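Ribosomal RNA processing protein 6 (Trypanosoma brucei brucei, PDB 4NLC) probably degrades and processes RNA from its 3' end as a nuclear exosome-associated exoribonuclease, represented here by its catalytic core with exonuclease and HRDC domains. Local coordinates at residues 23-28 with 131-136; 39-44 with 138-143; 149-154 with 258-263; 156-159 with 163-166. The protein carries 1 engineered substitution. One frame throughout, in Å; residues are numbered along the deposited sequence.

Overall arrangement
Each contact has at least one segment in the exonuclease region; interactions 1 and 2 bring N-terminal segments onto it, interaction 3 the end of helix 249-261, and interaction 4 lies wholly within it. Interaction 4 is buried and holds helix 152-162 to the chain leaving it, through backbone bonds, aliphatic groups and two waters. Interaction 2 is also buried and mainly apolar, a leucine over a phenylalanine with an arginine beside them. Interactions 1 and 3 are only partly buried: a tyrosine stack in the first, an apolar seat with a long salt bridge beside it in the third. Interactions 3 and 4 share helix 152-162; Glu27 with Arg44 joins interactions 1 and 2.

Interaction 1: 23-28 with 131-136; sequences VYYDEK and NMYLMA
Tyr133 turns its ring in between its own backbone N and carbonyl carbon (chi1 69°), whereas Tyr25 holds CG opposite its carbonyl carbon (chi1 -71°), and these two torsions lay the rings against each other as a face-to-face stack. The stack joins the small antiparallel hairpin of strands 23-25 and 31-33 to the 3-10 segment that leads into helix 136-140 of the RNase H-like exonuclease domain. The ring centroids are 3.8 Å apart and the planes are inclined by 22°, so the overlap is not perfectly parallel. The wedge is tighter near the backbone: Tyr25 CD1 lies 3.3 Å from Tyr133 CB, while Tyr25 CE2 and Tyr133 CE1 are 3.7 Å apart. Tyr133 is held from both sides, since Leu134 CG packs over its other face.

Beside the stack, the methyl of Ala136 faces the backbone of the hairpin, with CB 3.4 Å from Tyr25 O. The chain turns here through an Asx turn, in which Asp26 OD1 accepts from Lys28 N at 3.0 Å. Val30 N also donates to OD1, and His32 binds the second carboxylate oxygen, OD2, which fixes the aspartate on the hairpin. No direct hydrogen bond crosses between the two segments. A single water bridges them instead, donating to Asp26 O at 3.0 Å and to Tyr133 O at 2.7 Å.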
loop_
_atom_site.group_PDB
_atom_site.type_symbol
_atom_site.label_atom_id
_atom_site.label_comp_id
_atom_site.label_asym_id
_atom_site.label_seq_id
_atom_site.Cartn_x
_atom_site.Cartn_y
_atom_site.Cartn_z
ATOM N N VAL A 23 8.101 -5.072 -13.695
ATOM C CA VAL A 23 8.656 -4.285 -14.798
ATOM C C VAL A 23 9.225 -3.091 -14.031
ATOM O O VAL A 23 8.504 -2.492 -13.224
ATOM C CB VAL A 23 7.610 -3.850 -15.865
ATOM C CG1 VAL A 23 8.227 -2.875 -16.867
ATOM C CG2 VAL A 23 7.036 -5.064 -16.596
ATOM N N TYR A 24 10.524 -2.787 -14.215
ATOM C CA TYR A 24 11.146 -1.711 -13.440
ATOM C C TYR A 24 12.274 -0.994 -14.198
ATOM O O TYR A 24 12.906 -1.560 -15.098
ATOM C CB TYR A 24 11.680 -2.284 -12.100
ATOM C CG TYR A 24 12.797 -3.282 -12.305
ATOM C CD1 TYR A 24 12.526 -4.592 -12.706
ATOM C CD2 TYR A 24 14.130 -2.892 -12.212
ATOM C CE1 TYR A 24 13.552 -5.482 -13.008
ATOM C CE2 TYR A 24 15.162 -3.798 -12.430
ATOM C CZ TYR A 24 14.871 -5.082 -12.858
ATOM O OH TYR A 24 15.889 -5.955 -13.127
ATOM N N TYR A 25 12.585 0.222 -13.735
ATOM C CA TYR A 25 13.632 1.066 -14.277
ATOM C C TYR A 25 14.820 1.227 -13.326
ATOM O O TYR A 25 14.645 1.326 -12.104
ATOM C CB TYR A 25 13.053 2.426 -14.655
ATOM C CG TYR A 25 12.157 2.379 -15.874
ATOM C CD1 TYR A 25 10.862 1.854 -15.800
ATOM C CD2 TYR A 25 12.582 2.897 -17.095
ATOM C CE1 TYR A 25 10.027 1.832 -16.916
ATOM C CE2 TYR A 25 11.743 2.909 -18.207
ATOM C CZ TYR A 25 10.470 2.370 -18.114
ATOM O OH TYR A 25 9.656 2.378 -19.221
ATOM N N ASP A 26 16.021 1.304 -13.889
ATOM C CA ASP A 26 17.212 1.520 -13.066
ATOM C C ASP A 26 17.444 3.033 -12.905
ATOM O O ASP A 26 16.563 3.822 -13.278
ATOM C CB ASP A 26 18.442 0.780 -13.639
ATOM C CG ASP A 26 18.772 1.094 -15.098
ATOM O OD1 ASP A 26 18.406 2.201 -15.571
ATOM O OD2 ASP A 26 19.344 0.211 -15.779
ATOM N N GLU A 27 18.622 3.431 -12.371
ATOM C CA GLU A 27 18.998 4.832 -12.143
ATOM C C GLU A 27 19.344 5.575 -13.430
ATOM O O GLU A 27 19.437 6.802 -13.412
ATOM C CB GLU A 27 20.118 4.979 -11.092
ATOM C CG GLU A 27 21.363 4.161 -11.350
ATOM C CD GLU A 27 21.308 2.797 -10.704
ATOM O OE1 GLU A 27 21.866 2.652 -9.595
ATOM O OE2 GLU A 27 20.664 1.888 -11.273
ATOM N N LYS A 28 19.513 4.838 -14.543
ATOM C CA LYS A 28 19.795 5.411 -15.862
ATOM C C LYS A 28 18.486 5.568 -16.647
ATOM O O LYS A 28 18.508 5.967 -17.799
ATOM C CB LYS A 28 20.764 4.498 -16.647
ATOM C CG LYS A 28 22.217 4.604 -16.211
ATOM C CD LYS A 28 23.127 3.883 -17.159
ATOM C CE LYS A 28 24.551 3.891 -16.658
ATOM N NZ LYS A 28 25.506 3.342 -17.666
ATOM N N ASN A 131 4.845 7.605 -14.986
ATOM C CA ASN A 131 6.147 8.275 -14.929
ATOM C C ASN A 131 6.891 8.125 -13.614
ATOM O O ASN A 131 7.980 8.689 -13.467
ATOM C CB ASN A 131 5.933 9.778 -15.229
ATOM C CG ASN A 131 4.951 10.007 -16.356
ATOM O OD1 ASN A 131 3.788 10.371 -16.152
ATOM N ND2 ASN A 131 5.364 9.681 -17.553
ATOM N N MET A 132 6.309 7.412 -12.647
ATOM C CA MET A 132 6.906 7.277 -11.312
ATOM C C MET A 132 8.287 6.585 -11.317
ATOM O O MET A 132 9.088 6.827 -10.415
ATOM C CB MET A 132 5.937 6.603 -10.340
ATOM C CG MET A 132 4.765 7.483 -9.937
ATOM S SD MET A 132 5.255 8.995 -9.086
ATOM C CE MET A 132 5.649 8.328 -7.466
ATOM N N TYR A 133 8.591 5.815 -12.387
ATOM C CA TYR A 133 9.878 5.133 -12.573
ATOM C C TYR A 133 11.051 6.133 -12.544
ATOM O O TYR A 133 12.178 5.754 -12.206
ATOM C CB TYR A 133 9.876 4.311 -13.872
ATOM C CG TYR A 133 9.858 5.140 -15.144
ATOM C CD1 TYR A 133 11.038 5.574 -15.730
ATOM C CD2 TYR A 133 8.665 5.424 -15.798
ATOM C CE1 TYR A 133 11.033 6.296 -16.923
ATOM C CE2 TYR A 133 8.647 6.139 -16.997
ATOM C CZ TYR A 133 9.834 6.600 -17.539
ATOM O OH TYR A 133 9.845 7.325 -18.706
ATOM N N LEU A 134 10.762 7.413 -12.873
ATOM C CA LEU A 134 11.741 8.521 -12.859
ATOM C C LEU A 134 12.308 8.816 -11.475
ATOM O O LEU A 134 13.302 9.515 -11.362
ATOM C CB LEU A 134 11.177 9.809 -13.504
ATOM C CG LEU A 134 10.875 9.712 -15.016
ATOM C CD1 LEU A 134 10.096 10.916 -15.487
ATOM C CD2 LEU A 134 12.136 9.526 -15.846
ATOM N N MET A 135 11.690 8.266 -10.438
ATOM C CA MET A 135 12.116 8.416 -9.052
ATOM C C MET A 135 13.175 7.366 -8.685
ATOM O O MET A 135 13.784 7.498 -7.633
ATOM C CB MET A 135 10.907 8.293 -8.095
ATOM C CG MET A 135 9.793 9.281 -8.404
ATOM S SD MET A 135 8.941 9.802 -6.921
ATOM C CE MET A 135 10.302 10.807 -6.126
ATOM N N ALA A 136 13.393 6.340 -9.538
ATOM C CA ALA A 136 14.402 5.287 -9.310
ATOM C C ALA A 136 15.830 5.829 -8.975
ATOM O O ALA A 136 16.461 5.255 -8.096
ATOM C CB ALA A 136 14.452 4.297 -10.476
HETATM O O HOH W 1 14.371 5.711 -13.864
#

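Interaction 2: 39-44 with 138-143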
loop_
_atom_site.group_PDB
_atom_site.type_symbol
_atom_site.label_atom_id
_atom_site.label_comp_id
_atom_site.label_asym_id
_atom_site.label_seq_id
_atom_site.Cartn_x
_atom_site.Cartn_y
_atom_site.Cartn_z
ATOM N N HIS A 39 13.202 -10.425 -6.161
ATOM C CA HIS A 39 13.323 -9.000 -5.901
ATOM C C HIS A 39 14.502 -8.565 -6.800
ATOM O O HIS A 39 15.611 -9.079 -6.614
ATOM C CB HIS A 39 13.652 -8.808 -4.421
ATOM C CG HIS A 39 13.675 -7.396 -3.954
ATOM N ND1 HIS A 39 14.533 -6.457 -4.512
ATOM C CD2 HIS A 39 13.010 -6.834 -2.921
ATOM C CE1 HIS A 39 14.358 -5.360 -3.796
ATOM N NE2 HIS A 39 13.437 -5.538 -2.835
ATOM N N PRO A 40 14.299 -7.667 -7.792
ATOM C CA PRO A 40 15.393 -7.367 -8.738
ATOM C C PRO A 40 16.564 -6.565 -8.177
ATOM O O PRO A 40 17.617 -6.519 -8.800
ATOM C CB PRO A 40 14.688 -6.656 -9.884
ATOM C CG PRO A 40 13.484 -6.062 -9.286
ATOM C CD PRO A 40 13.050 -6.979 -8.188
ATOM N N PHE A 41 16.405 -5.967 -7.005
ATOM C CA PHE A 41 17.516 -5.251 -6.381
ATOM C C PHE A 41 18.066 -5.991 -5.135
ATOM O O PHE A 41 18.801 -5.397 -4.360
ATOM C CB PHE A 41 17.130 -3.792 -6.087
ATOM C CG PHE A 41 17.054 -2.991 -7.357
ATOM C CD1 PHE A 41 18.212 -2.559 -7.998
ATOM C CD2 PHE A 41 15.827 -2.712 -7.948
ATOM C CE1 PHE A 41 18.139 -1.856 -9.209
ATOM C CE2 PHE A 41 15.756 -1.982 -9.134
ATOM C CZ PHE A 41 16.909 -1.582 -9.772
ATOM N N ALA A 42 17.742 -7.289 -4.968
ATOM C CA ALA A 42 18.184 -8.064 -3.792
ATOM C C ALA A 42 19.697 -8.068 -3.601
ATOM O O ALA A 42 20.158 -7.782 -2.504
ATOM C CB ALA A 42 17.636 -9.487 -3.823
ATOM N N GLU A 43 20.452 -8.295 -4.677
ATOM C CA GLU A 43 21.922 -8.318 -4.661
ATOM C C GLU A 43 22.510 -6.933 -4.330
ATOM O O GLU A 43 23.442 -6.849 -3.543
ATOM C CB GLU A 43 22.492 -8.848 -5.994
ATOM C CG GLU A 43 21.973 -10.219 -6.388
ATOM C CD GLU A 43 20.736 -10.255 -7.273
ATOM O OE1 GLU A 43 19.958 -9.269 -7.294
ATOM O OE2 GLU A 43 20.536 -11.297 -7.937
ATOM N N ARG A 44 21.948 -5.853 -4.901
ATOM C CA ARG A 44 22.429 -4.500 -4.596
ATOM C C ARG A 44 22.175 -4.107 -3.122
ATOM O O ARG A 44 23.085 -3.586 -2.477
ATOM C CB ARG A 44 21.836 -3.471 -5.559
ATOM C CG ARG A 44 22.642 -2.190 -5.604
ATOM C CD ARG A 44 22.065 -1.196 -6.586
ATOM N NE ARG A 44 22.239 -1.590 -7.986
ATOM C CZ ARG A 44 21.724 -0.912 -9.003
ATOM N NH1 ARG A 44 21.030 0.193 -8.785
ATOM N NH2 ARG A 44 21.905 -1.331 -10.248
ATOM N N VAL A 138 16.596 8.381 -7.063
ATOM C CA VAL A 138 16.481 8.776 -5.656
ATOM C C VAL A 138 16.325 7.537 -4.779
ATOM O O VAL A 138 17.103 7.372 -3.838
ATOM C CB VAL A 138 15.365 9.841 -5.392
ATOM C CG1 VAL A 138 15.237 10.164 -3.897
ATOM C CG2 VAL A 138 15.637 11.118 -6.174
ATOM N N PHE A 139 15.332 6.665 -5.080
ATOM C CA PHE A 139 15.108 5.480 -4.257
ATOM C C PHE A 139 16.283 4.487 -4.245
ATOM O O PHE A 139 16.491 3.835 -3.226
ATOM C CB PHE A 139 13.791 4.776 -4.611
ATOM C CG PHE A 139 12.552 5.517 -4.172
ATOM C CD1 PHE A 139 12.187 5.568 -2.833
ATOM C CD2 PHE A 139 11.739 6.152 -5.099
ATOM C CE1 PHE A 139 11.037 6.270 -2.423
ATOM C CE2 PHE A 139 10.588 6.849 -4.686
ATOM C CZ PHE A 139 10.238 6.884 -3.350
ATOM N N LEU A 140 17.046 4.393 -5.351
ATOM C CA LEU A 140 18.208 3.509 -5.518
ATOM C C LEU A 140 19.511 4.105 -5.012
ATOM O O LEU A 140 20.478 3.363 -4.872
ATOM C CB LEU A 140 18.378 3.057 -6.991
ATOM C CG LEU A 140 17.262 2.162 -7.594
ATOM C CD1 LEU A 140 17.587 1.793 -9.058
ATOM C CD2 LEU A 140 17.061 0.893 -6.779
ATOM N N GLN A 141 19.554 5.434 -4.759
ATOM C CA GLN A 141 20.754 6.156 -4.324
ATOM C C GLN A 141 21.145 5.744 -2.909
ATOM O O GLN A 141 20.440 6.097 -1.969
ATOM C CB GLN A 141 20.541 7.681 -4.478
ATOM C CG GLN A 141 21.712 8.634 -4.157
ATOM C CD GLN A 141 23.083 8.258 -4.617
ATOM O OE1 GLN A 141 23.460 8.434 -5.775
ATOM N NE2 GLN A 141 23.897 7.861 -3.682
ATOM N N PRO A 142 22.275 5.006 -2.738
ATOM C CA PRO A 142 22.681 4.588 -1.395
ATOM C C PRO A 142 23.069 5.717 -0.439
ATOM O O PRO A 142 23.050 5.512 0.766
ATOM C CB PRO A 142 23.867 3.649 -1.660
ATOM C CG PRO A 142 24.398 4.061 -2.963
ATOM C CD PRO A 142 23.237 4.539 -3.762
ATOM N N ASN A 143 23.455 6.891 -0.958
ATOM C CA ASN A 143 23.867 7.995 -0.080
ATOM C C ASN A 143 22.687 8.831 0.408
ATOM O O ASN A 143 22.875 9.794 1.138
ATOM C CB ASN A 143 24.946 8.851 -0.735
ATOM C CG ASN A 143 25.691 9.718 0.253
ATOM O OD1 ASN A 143 26.199 9.244 1.279
ATOM N ND2 ASN A 143 25.718 11.022 -0.004
#
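A type I beta turn from His39 to Ala42, leading into helix 42-46 with Phe41 at the N-cap position, packs here against the end of helix 136-140 in the RNase H-like exonuclease domain. The contact is essentially one leucine against one aromatic ring. Leu140 CD2 stands over the face of Phe41 as a CH-pi contact, 3.6 Å from the ring centroid and 4° off the ring normal, hence almost exactly above the centre. The other methyl, CD1, reaches the far rim, 3.5 Å from Phe41 CZ. Both branches are thus used, and the side chains cross at about a right angle.

Arg44 brings its guanidinium to the same place. Its chain runs extended to CD and then bends (chi3 -70°), which lays one face of the guanidinium against the edge of the Phe41 ring, at CE1, and sets NH1 3.8 Å from Leu140 CD1. NH1 is also in a salt bridge with Glu27, so a charged pair borders the apolar contact. The rings of Tyr24 and Tyr165 also meet Phe41, making this an aromatic cluster between the N-terminal region and the domain. The turn itself is stiffened by the imidazole of His39: NE2 is bonded to Ser261 O, and on its other side ND1 accepts from Phe41 N, which lies in the plane of the imidazole, at 3.2 Å.

Interaction 3: 149-154 with 258-263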
loop_
_atom_site.group_PDB
_atom_site.type_symbol
_atom_site.label_atom_id
_atom_site.label_comp_id
_atom_site.label_asym_id
_atom_site.label_seq_id
_atom_site.Cartn_x
_atom_site.Cartn_y
_atom_site.Cartn_z
ATOM N N HIS A 149 7.718 5.617 7.992
ATOM C CA HIS A 149 7.231 5.194 9.308
ATOM C C HIS A 149 6.270 3.999 9.131
ATOM O O HIS A 149 5.132 4.192 8.731
ATOM C CB HIS A 149 6.549 6.346 10.064
ATOM C CG HIS A 149 6.301 6.003 11.500
ATOM N ND1 HIS A 149 7.165 6.407 12.492
ATOM C CD2 HIS A 149 5.337 5.230 12.048
ATOM C CE1 HIS A 149 6.688 5.893 13.612
ATOM N NE2 HIS A 149 5.594 5.176 13.391
ATOM N N GLY A 150 6.743 2.786 9.421
ATOM C CA GLY A 150 5.936 1.584 9.270
ATOM C C GLY A 150 5.715 1.314 7.803
ATOM O O GLY A 150 4.603 1.520 7.287
ATOM N N ALA A 151 6.807 0.894 7.130
ATOM C CA ALA A 151 6.916 0.728 5.677
ATOM C C ALA A 151 6.513 -0.638 5.079
ATOM O O ALA A 151 6.691 -0.815 3.881
ATOM C CB ALA A 151 8.346 1.051 5.260
ATOM N N ARG A 152 6.022 -1.603 5.873
ATOM C CA ARG A 152 5.687 -2.951 5.343
ATOM C C ARG A 152 4.830 -2.903 4.053
ATOM O O ARG A 152 5.245 -3.458 3.035
ATOM C CB ARG A 152 5.043 -3.836 6.432
ATOM C CG ARG A 152 4.737 -5.283 5.993
ATOM C CD ARG A 152 5.594 -6.328 6.703
ATOM N NE ARG A 152 5.406 -6.317 8.157
ATOM C CZ ARG A 152 6.341 -6.649 9.045
ATOM N NH1 ARG A 152 7.547 -7.031 8.641
ATOM N NH2 ARG A 152 6.077 -6.600 10.344
ATOM N N GLU A 153 3.681 -2.196 4.082
ATOM C CA GLU A 153 2.792 -2.050 2.921
ATOM C C GLU A 153 3.400 -1.165 1.831
ATOM O O GLU A 153 3.328 -1.508 0.645
ATOM C CB GLU A 153 1.395 -1.575 3.347
ATOM C CG GLU A 153 0.677 -2.594 4.231
ATOM C CD GLU A 153 -0.724 -3.029 3.837
ATOM O OE1 GLU A 153 -1.684 -2.645 4.546
ATOM O OE2 GLU A 153 -0.858 -3.815 2.869
ATOM N N ASP A 154 4.061 -0.063 2.240
ATOM C CA ASP A 154 4.690 0.889 1.327
ATOM C C ASP A 154 5.672 0.240 0.390
ATOM O O ASP A 154 5.643 0.513 -0.816
ATOM C CB ASP A 154 5.363 2.029 2.102
ATOM C CG ASP A 154 4.387 2.978 2.756
ATOM O OD1 ASP A 154 3.184 2.674 2.772
ATOM O OD2 ASP A 154 4.817 4.058 3.188
ATOM N N ARG A 258 16.505 -2.775 6.263
ATOM C CA ARG A 258 17.043 -3.340 5.017
ATOM C C ARG A 258 16.328 -4.669 4.696
ATOM O O ARG A 258 15.927 -4.886 3.561
ATOM C CB ARG A 258 18.567 -3.532 5.135
ATOM C CG ARG A 258 19.211 -4.388 4.039
ATOM C CD ARG A 258 20.688 -4.082 3.867
ATOM N NE ARG A 258 21.483 -4.551 4.997
ATOM C CZ ARG A 258 22.406 -3.829 5.622
ATOM N NH1 ARG A 258 22.697 -2.602 5.202
ATOM N NH2 ARG A 258 23.064 -4.336 6.655
ATOM N N LEU A 259 16.129 -5.524 5.705
ATOM C CA LEU A 259 15.392 -6.775 5.575
ATOM C C LEU A 259 13.967 -6.524 5.097
ATOM O O LEU A 259 13.465 -7.282 4.262
ATOM C CB LEU A 259 15.415 -7.566 6.895
ATOM C CG LEU A 259 16.807 -8.110 7.294
ATOM C CD1 LEU A 259 16.787 -8.714 8.664
ATOM C CD2 LEU A 259 17.302 -9.137 6.312
ATOM N N LEU A 260 13.342 -5.428 5.573
ATOM C CA LEU A 260 11.995 -5.014 5.145
ATOM C C LEU A 260 12.002 -4.534 3.678
ATOM O O LEU A 260 11.050 -4.809 2.945
ATOM C CB LEU A 260 11.426 -3.928 6.071
ATOM C CG LEU A 260 9.932 -3.636 5.930
ATOM C CD1 LEU A 260 9.094 -4.833 6.346
ATOM C CD2 LEU A 260 9.543 -2.434 6.732
ATOM N N SER A 261 13.076 -3.854 3.253
ATOM C CA SER A 261 13.230 -3.389 1.868
ATOM C C SER A 261 13.436 -4.552 0.894
ATOM O O SER A 261 13.195 -4.386 -0.291
ATOM C CB SER A 261 14.357 -2.366 1.748
ATOM O OG SER A 261 15.637 -2.972 1.757
ATOM N N LEU A 262 13.843 -5.736 1.402
ATOM C CA LEU A 262 14.018 -6.973 0.632
ATOM C C LEU A 262 12.712 -7.765 0.464
ATOM O O LEU A 262 12.664 -8.756 -0.269
ATOM C CB LEU A 262 15.136 -7.829 1.235
ATOM C CG LEU A 262 16.551 -7.239 1.082
ATOM C CD1 LEU A 262 17.532 -7.963 1.972
ATOM C CD2 LEU A 262 17.011 -7.288 -0.386
ATOM N N GLU A 263 11.644 -7.304 1.099
ATOM C CA GLU A 263 10.342 -7.932 0.936
ATOM C C GLU A 263 9.795 -7.633 -0.450
ATOM O O GLU A 263 10.122 -6.605 -1.055
ATOM C CB GLU A 263 9.367 -7.499 2.022
ATOM C CG GLU A 263 9.818 -8.037 3.376
ATOM C CD GLU A 263 8.846 -7.918 4.525
ATOM O OE1 GLU A 263 7.789 -7.271 4.355
ATOM O OE2 GLU A 263 9.172 -8.428 5.619
#
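Leu260, on the last part of helix 249-261, supplies most of the apolar contact with the beginning of helix 152-162. Its CG is turned opposite the backbone N (chi1 -167°), which directs both methyls at the facing chain. CD2 settles on Ala151, 4.0 Å from Ala151 CB, and lies 3.7 Å from Arg152 N. CD1 meets the side chain of Arg152 instead, 3.8 Å from Arg152 CD and 3.5 Å from Arg152 NH1, so the methyl rests obliquely against the guanidinium and the two side chains cross at about a right angle.

The electrostatic part is looser. Arg152, bent at chi2 and chi3, brings its guanidinium nearly coplanar with the carboxylate of Glu263, the planes 18° apart, yet Arg152 NH1 and Glu263 OE2 remain 3.7 Å apart, a long salt bridge. The closest approach between these residues is that of Arg152 CD to Glu263 OE1, at 3.3 Å. The stronger partner of the glutamate is Arg156, one turn further along the same helix, which forms a salt bridge with OE1. One carboxylate therefore lies between two arginines, which would be expected to favour its charged form.

Hydrogen bonds act within the helix end: Ser261 OG donates to Arg258 O at 2.6 Å, in the carbonyl plane and on a lone pair. Asp171 accepts from Gly150 N and Ala151 N. Leu260 touches Asp171 and Ser261 touches Leu169, which sets the end of helix 249-261 on edge strand 169-171; Leu260 also reaches Ile174 of helix 172-178.

Interaction 4: 156-159 with 163-166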
loop_
_atom_site.group_PDB
_atom_site.type_symbol
_atom_site.label_atom_id
_atom_site.label_comp_id
_atom_site.label_asym_id
_atom_site.label_seq_id
_atom_site.Cartn_x
_atom_site.Cartn_y
_atom_site.Cartn_z
ATOM N N ARG A 156 5.800 -2.805 -0.587
ATOM C CA ARG A 156 5.029 -3.636 -1.506
ATOM C C ARG A 156 4.332 -2.773 -2.571
ATOM O O ARG A 156 4.422 -3.056 -3.753
ATOM C CB ARG A 156 4.025 -4.490 -0.699
ATOM C CG ARG A 156 4.703 -5.701 -0.069
ATOM C CD ARG A 156 3.819 -6.364 0.981
ATOM N NE ARG A 156 4.632 -6.981 2.031
ATOM C CZ ARG A 156 5.013 -8.254 2.040
ATOM N NH1 ARG A 156 4.655 -9.069 1.054
ATOM N NH2 ARG A 156 5.746 -8.724 3.038
ATOM N N TRP A 157 3.647 -1.731 -2.147
ATOM C CA TRP A 157 2.926 -0.789 -3.004
ATOM C C TRP A 157 3.807 -0.212 -4.092
ATOM O O TRP A 157 3.419 -0.260 -5.266
ATOM C CB TRP A 157 2.313 0.331 -2.152
ATOM C CG TRP A 157 1.242 -0.146 -1.203
ATOM C CD1 TRP A 157 0.575 -1.339 -1.245
ATOM C CD2 TRP A 157 0.700 0.580 -0.088
ATOM N NE1 TRP A 157 -0.358 -1.397 -0.232
ATOM C CE2 TRP A 157 -0.315 -0.224 0.483
ATOM C CE3 TRP A 157 0.933 1.857 0.452
ATOM C CZ2 TRP A 157 -1.083 0.198 1.582
ATOM C CZ3 TRP A 157 0.184 2.269 1.555
ATOM C CH2 TRP A 157 -0.817 1.446 2.101
ATOM N N LEU A 158 5.025 0.287 -3.708
ATOM C CA LEU A 158 6.004 0.890 -4.615
ATOM C C LEU A 158 6.353 -0.063 -5.744
ATOM O O LEU A 158 6.510 0.355 -6.882
ATOM C CB LEU A 158 7.292 1.296 -3.846
ATOM C CG LEU A 158 7.248 2.584 -2.977
ATOM C CD1 LEU A 158 8.580 2.802 -2.262
ATOM C CD2 LEU A 158 6.990 3.790 -3.807
ATOM N N GLN A 159 6.431 -1.357 -5.426
ATOM C CA GLN A 159 6.733 -2.397 -6.395
ATOM C C GLN A 159 5.559 -2.627 -7.327
ATOM O O GLN A 159 5.693 -2.484 -8.534
ATOM C CB GLN A 159 7.163 -3.703 -5.702
ATOM C CG GLN A 159 8.424 -3.548 -4.863
ATOM C CD GLN A 159 8.779 -4.814 -4.132
ATOM O OE1 GLN A 159 8.447 -5.926 -4.560
ATOM N NE2 GLN A 159 9.519 -4.678 -3.042
ATOM N N GLY A 163 7.293 -0.207 -9.906
ATOM C CA GLY A 163 8.598 -0.857 -10.019
ATOM C C GLY A 163 9.680 -0.086 -9.267
ATOM O O GLY A 163 10.827 -0.024 -9.725
ATOM N N LEU A 164 9.316 0.509 -8.088
ATOM C CA LEU A 164 10.224 1.262 -7.214
ATOM C C LEU A 164 10.695 0.438 -6.009
ATOM O O LEU A 164 9.903 -0.255 -5.362
ATOM C CB LEU A 164 9.633 2.632 -6.784
ATOM C CG LEU A 164 9.465 3.667 -7.904
ATOM C CD1 LEU A 164 8.722 4.914 -7.425
ATOM C CD2 LEU A 164 10.797 4.065 -8.474
ATOM N N TYR A 165 12.011 0.527 -5.720
ATOM C CA TYR A 165 12.736 -0.207 -4.689
ATOM C C TYR A 165 13.657 0.720 -3.881
ATOM O O TYR A 165 14.330 1.596 -4.448
ATOM C CB TYR A 165 13.549 -1.338 -5.333
ATOM C CG TYR A 165 12.698 -2.307 -6.127
ATOM C CD1 TYR A 165 12.410 -2.075 -7.475
ATOM C CD2 TYR A 165 12.178 -3.453 -5.536
ATOM C CE1 TYR A 165 11.617 -2.955 -8.207
ATOM C CE2 TYR A 165 11.422 -4.362 -6.268
ATOM C CZ TYR A 165 11.108 -4.088 -7.591
ATOM O OH TYR A 165 10.344 -4.975 -8.298
ATOM N N ILE A 166 13.695 0.489 -2.547
ATOM C CA ILE A 166 14.407 1.332 -1.597
ATOM C C ILE A 166 15.774 0.781 -1.178
ATOM O O ILE A 166 15.870 -0.257 -0.535
ATOM C CB ILE A 166 13.512 1.661 -0.369
ATOM C CG1 ILE A 166 12.059 1.966 -0.792
ATOM C CG2 ILE A 166 14.092 2.849 0.394
ATOM C CD1 ILE A 166 10.970 1.520 0.269
HETATM O O HOH W 2 9.931 -1.416 -2.793
HETATM O O HOH W 3 9.348 -6.999 -6.845
#
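The side-chain amide oxygen of Gln159, OE1, receives water 3 at 2.7 Å and the backbone N of Tyr265; the same water lies 2.7 Å from Tyr165 OH, in the plane of the phenol ring, and so links the two side chains. The amide nitrogen is held as well. NE2 is bonded to Glu263 O, and it reaches water 2, which in turn donates to Leu164 O at 2.8 Å. With CG opposite its carbonyl carbon and the chain extended beyond it, Gln159 crosses Tyr165 at about a right angle, and its CG meets Tyr165 CE2 obliquely at 3.4 Å, the amide and ring planes 30° apart.

The contact closes the C-terminal end of helix 152-162, in the beta-alpha-beta crossover that runs from strand 145-148 to strand 169-171. Gly163, with positive phi, is the residue that leaves helical geometry. Its N still donates to Gln159 O at 3.1 Å, and Leu164 N folds back six residues to Leu158 O, also 3.1 Å and nearly straight (170°), although the donor sits well above the carbonyl plane.

Underneath, Leu158 packs on the departing chain: CB is 4.0 Å from Leu164 CB, and CD1 is 3.7 Å from Ile166 CD1. Ile166 and Leu158 both also rest on Phe148 of strand 145-148. The division of chemistry is clear: aliphatic groups fill the side toward the sheet, while backbone groups of Glu263 and Tyr265 and two waters satisfy both polar atoms of the buried Gln159 amide and thereby fix its orientation.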